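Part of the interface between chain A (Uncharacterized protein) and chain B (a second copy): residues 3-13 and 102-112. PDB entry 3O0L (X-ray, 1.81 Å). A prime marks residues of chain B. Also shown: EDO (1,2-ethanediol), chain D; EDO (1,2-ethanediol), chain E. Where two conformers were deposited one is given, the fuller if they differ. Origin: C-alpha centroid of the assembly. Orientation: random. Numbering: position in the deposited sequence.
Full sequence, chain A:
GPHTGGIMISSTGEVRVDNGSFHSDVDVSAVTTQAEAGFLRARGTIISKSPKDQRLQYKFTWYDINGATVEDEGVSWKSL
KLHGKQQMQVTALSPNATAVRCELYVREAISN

Chain A (3-13) HTGGIMISSTG
Chain B 102-112: CELYVREAISN

Two extended strands, one from each copy, join edge to edge as an antiparallel β-sheet across the interface. The chain A strand runs at 154° to the chain B strand, N-to-C directions compared, with phi near -130° and psi near 150° through most of both. Gly5, Ile7 and Ile9 form hydrogen-bonded pairs with Ile110′, Glu108′ and Val106′ (CA-CA 5.1 to 5.4 Å); Gly6, Met8 and Ser10 form the alternating non-hydrogen-bonded pairs with Ala109′, Arg107′ and Tyr105′ (4.2 to 4.4 Å).

Along chain B, Cys102′ makes no contact with the chain A stretch. Glu103′, extended (chi1 and chi2 both t), reaches the type I turn Ser10-Gly13, where its OE2 lies 3.3 Å from Thr12 OG1 and 3.3 Å from Ser10 CB. Within the turn, Ser10 OG and Thr12 OG1 hydrogen-bond at 2.7 Å, and Gly13 N bonds Ser10 O at 3.2 Å. Gly13 has phi 99°, where a CB would jam against the preceding carbonyl; glycine avoids this.

At Leu104′ the ladder leaves regular pairing: Ser11 N donates to Leu104′ O (2.9 Å), while Leu104′ N donates to Ser11 OG (3.0 Å, 173°). The serine hydroxyl, in rotamer p, thus accepts the amide that a carbonyl would take in a continuing strand.

Tyr105′ (chi1 m, chi2 -89°) shares a face with Ser10, Met8 and Arg107′. The selenium of Met8, a selenomethionine with chi1 t, chi2 t and chi3 p, lies 5.2 Å from the centroid of the Tyr105′ ring in an oblique approach; Ser10 CB sits 3.8 Å from Tyr105′ CE1.

Val106′ (t) and Ile9 (chi1 m, chi2 149°) form a buried β-branched pair, with Ile9 N to Val106′ O at 2.7 Å and Val106′ N to Ile9 O at 2.8 Å. Ile9 CD1 lies 4.4 Å from Val106′ CG1, and apolar side chains suit this buried place. Arg107′ (chi1 p, then t, t and chi4 176°) begins beside Met8 (CB to CB 4.3 Å), but its charged end leads away to partners elsewhere in the structure.

Glu108′ (p, t) bonds Ile7 through Ile7 N to Glu108′ O (2.9 Å) and Glu108′ N to Ile7 O (3.0 Å); its OE1 lies 2.4 Å from O1 of an ethanediol. Ala109′ faces Gly6, their CA atoms 4.3 Å apart.

Ile110′ (p, t) closes the ladder with Gly5: Gly5 N to Ile110′ O and Ile110′ N to Gly5 O are both 3.0 Å. A CB on Gly5 would sit tight against Ile110′ CG1. Separately, CD1 of Ile7 (m, t), in the conformer given, comes within 3.3 Å of Ile110′ CG2, a close apolar contact; both isoleucines are buried in the assembly. Beyond it, Ser111′ OG donates to Asn112′ O (3.1 Å).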

# COMPACT_ATOMS: atom_id res chain seq x y z
N HIS A 3 6.88 1.97 -24.91
CA HIS A 3 5.52 2.00 -24.33
C HIS A 3 5.60 1.99 -22.79
O HIS A 3 6.50 1.39 -22.17
CB HIS A 3 4.68 0.82 -24.83
N THR A 4 4.66 2.67 -22.16
CA THR A 4 4.68 2.79 -20.71
C THR A 4 3.28 2.61 -20.13
O THR A 4 2.27 2.73 -20.82
CB THR A 4 5.28 4.17 -20.31
OG1 THR A 4 4.45 5.21 -20.84
CG2 THR A 4 6.72 4.34 -20.91
N GLY A 5 3.25 2.29 -18.85
CA GLY A 5 2.03 2.23 -18.10
C GLY A 5 2.24 3.08 -16.87
O GLY A 5 3.22 3.80 -16.74
N GLY A 6 1.30 2.98 -15.96
CA GLY A 6 1.36 3.69 -14.72
C GLY A 6 0.87 2.85 -13.59
O GLY A 6 0.16 1.87 -13.75
N ILE A 7 1.32 3.25 -12.42
CA ILE A 7 0.93 2.71 -11.17
C ILE A 7 0.61 3.86 -10.22
O ILE A 7 1.35 4.86 -10.17
CB ILE A 7 2.13 1.95 -10.56
CG1 ILE A 7 2.39 0.68 -11.37
CG2 ILE A 7 1.91 1.65 -9.08
CD1 ILE A 7 3.51 -0.17 -10.79
N MSE A 8 -0.43 3.72 -9.43
CA MSE A 8 -0.69 4.69 -8.36
C MSE A 8 -0.99 3.93 -7.08
O MSE A 8 -1.79 2.99 -7.07
CB MSE A 8 -1.84 5.66 -8.73
CG MSE A 8 -2.23 6.61 -7.60
SE MSE A 8 -3.38 8.01 -8.24
CE MSE A 8 -5.01 7.17 -8.23
N ILE A 9 -0.36 4.38 -6.01
CA ILE A 9 -0.48 3.82 -4.67
C ILE A 9 -1.07 4.84 -3.75
O ILE A 9 -0.66 6.01 -3.77
CB ILE A 9 0.94 3.46 -4.12
CG1 ILE A 9 1.68 2.55 -5.10
CG2 ILE A 9 0.85 2.84 -2.72
CD1 ILE A 9 3.21 2.80 -5.05
N SER A 10 -1.99 4.43 -2.89
CA SER A 10 -2.53 5.31 -1.86
C SER A 10 -2.01 4.89 -0.47
O SER A 10 -1.65 3.74 -0.26
CB SER A 10 -4.05 5.24 -1.81
OG SER A 10 -4.42 4.02 -1.15
N SER A 11 -2.04 5.83 0.46
CA SER A 11 -1.66 5.59 1.82
C SER A 11 -2.62 4.67 2.57
O SER A 11 -2.30 4.23 3.66
CB SER A 11 -1.60 6.90 2.59
OG SER A 11 -2.76 7.72 2.50
N THR A 12 -3.79 4.42 1.98
CA THR A 12 -4.80 3.48 2.50
C THR A 12 -4.63 2.05 2.04
O THR A 12 -5.42 1.19 2.43
CB THR A 12 -6.22 3.95 2.14
OG1 THR A 12 -6.37 3.95 0.70
CG2 THR A 12 -6.50 5.34 2.67
N GLY A 13 -3.65 1.76 1.18
CA GLY A 13 -3.43 0.41 0.68
C GLY A 13 -3.99 0.06 -0.69
O GLY A 13 -4.02 -1.11 -1.09
N CYS B 102 -7.03 13.61 5.17
CA CYS B 102 -6.11 13.69 4.04
C CYS B 102 -5.68 12.27 3.62
O CYS B 102 -5.53 11.37 4.48
CB CYS B 102 -4.90 14.48 4.51
SG CYS B 102 -3.84 15.11 3.23
N GLU B 103 -5.40 12.09 2.34
CA GLU B 103 -4.86 10.85 1.84
C GLU B 103 -3.65 11.21 0.95
O GLU B 103 -3.63 12.28 0.33
CB GLU B 103 -5.93 10.10 1.06
CG GLU B 103 -5.60 8.70 0.69
CD GLU B 103 -6.85 7.88 0.19
OE1 GLU B 103 -8.01 8.18 0.58
OE2 GLU B 103 -6.62 6.93 -0.58
N LEU B 104 -2.64 10.35 0.97
CA LEU B 104 -1.40 10.57 0.21
C LEU B 104 -1.43 9.59 -0.94
O LEU B 104 -1.78 8.44 -0.77
CB LEU B 104 -0.17 10.35 1.08
CG LEU B 104 1.24 10.32 0.42
CD1 LEU B 104 1.58 11.65 -0.29
CD2 LEU B 104 2.32 9.96 1.49
N TYR B 105 -1.07 10.06 -2.11
CA TYR B 105 -1.04 9.23 -3.31
C TYR B 105 0.34 9.35 -3.90
O TYR B 105 0.97 10.43 -3.84
CB TYR B 105 -2.09 9.68 -4.33
CG TYR B 105 -3.51 9.53 -3.86
CD1 TYR B 105 -4.21 8.33 -4.07
CD2 TYR B 105 -4.15 10.56 -3.20
CE1 TYR B 105 -5.54 8.20 -3.62
CE2 TYR B 105 -5.45 10.43 -2.77
CZ TYR B 105 -6.12 9.26 -2.96
OH TYR B 105 -7.41 9.20 -2.49
N VAL B 106 0.82 8.24 -4.45
CA VAL B 106 2.13 8.14 -5.05
C VAL B 106 1.98 7.47 -6.42
O VAL B 106 1.18 6.53 -6.57
CB VAL B 106 3.11 7.35 -4.14
CG1 VAL B 106 4.39 7.00 -4.93
CG2 VAL B 106 3.45 8.12 -2.88
N ARG B 107 2.67 7.99 -7.45
CA ARG B 107 2.56 7.37 -8.75
C ARG B 107 3.90 7.23 -9.41
O ARG B 107 4.83 7.99 -9.15
CB ARG B 107 1.58 8.12 -9.66
CG ARG B 107 2.10 9.48 -10.17
CD ARG B 107 1.09 10.16 -11.09
NE ARG B 107 1.62 11.40 -11.66
CZ ARG B 107 0.97 12.15 -12.56
NH1 ARG B 107 -0.25 11.83 -12.99
NH2 ARG B 107 1.56 13.23 -13.07
N GLU B 108 3.99 6.23 -10.28
CA GLU B 108 5.12 6.14 -11.17
C GLU B 108 4.72 5.51 -12.48
O GLU B 108 3.62 4.97 -12.63
CB GLU B 108 6.25 5.35 -10.55
CG GLU B 108 5.84 4.01 -10.04
CD GLU B 108 7.01 3.05 -9.80
OE1 GLU B 108 8.17 3.47 -9.80
OE2 GLU B 108 6.77 1.84 -9.64
N ALA B 109 5.63 5.65 -13.44
CA ALA B 109 5.46 5.04 -14.75
C ALA B 109 6.14 3.69 -14.68
O ALA B 109 7.11 3.51 -13.92
CB ALA B 109 6.14 5.92 -15.83
N ILE B 110 5.66 2.74 -15.45
CA ILE B 110 6.36 1.49 -15.59
C ILE B 110 6.66 1.29 -17.05
O ILE B 110 6.03 1.88 -17.94
CB ILE B 110 5.60 0.29 -14.99
CG1 ILE B 110 4.34 -0.04 -15.78
CG2 ILE B 110 5.26 0.54 -13.51
CD1 ILE B 110 3.29 -0.83 -14.93
N SER B 111 7.69 0.51 -17.32
CA SER B 111 8.01 0.15 -18.68
C SER B 111 8.36 -1.32 -18.69
O SER B 111 8.28 -1.98 -17.66
CB SER B 111 9.17 1.00 -19.19
OG SER B 111 10.36 0.68 -18.51
N ASN B 112 8.77 -1.80 -19.87
CA ASN B 112 9.35 -3.15 -20.07
C ASN B 112 10.83 -3.21 -19.64
O ASN B 112 11.38 -2.23 -19.13
CB ASN B 112 9.24 -3.54 -21.56
CG ASN B 112 7.84 -3.30 -22.14
OD1 ASN B 112 6.99 -2.61 -21.54
ND2 ASN B 112 7.60 -3.86 -23.32
OXT ASN B 112 11.55 -4.22 -19.81
C1 EDO D . 10.30 4.97 -8.49
O1 EDO D . 9.30 5.57 -9.33
C2 EDO D . 11.38 4.34 -9.37
O2 EDO D . 12.32 5.33 -9.87
C1 EDO E . 14.21 1.38 -15.71
O1 EDO E . 14.82 2.36 -14.90
C2 EDO E . 13.33 2.02 -16.73
O2 EDO E . 12.65 0.99 -17.46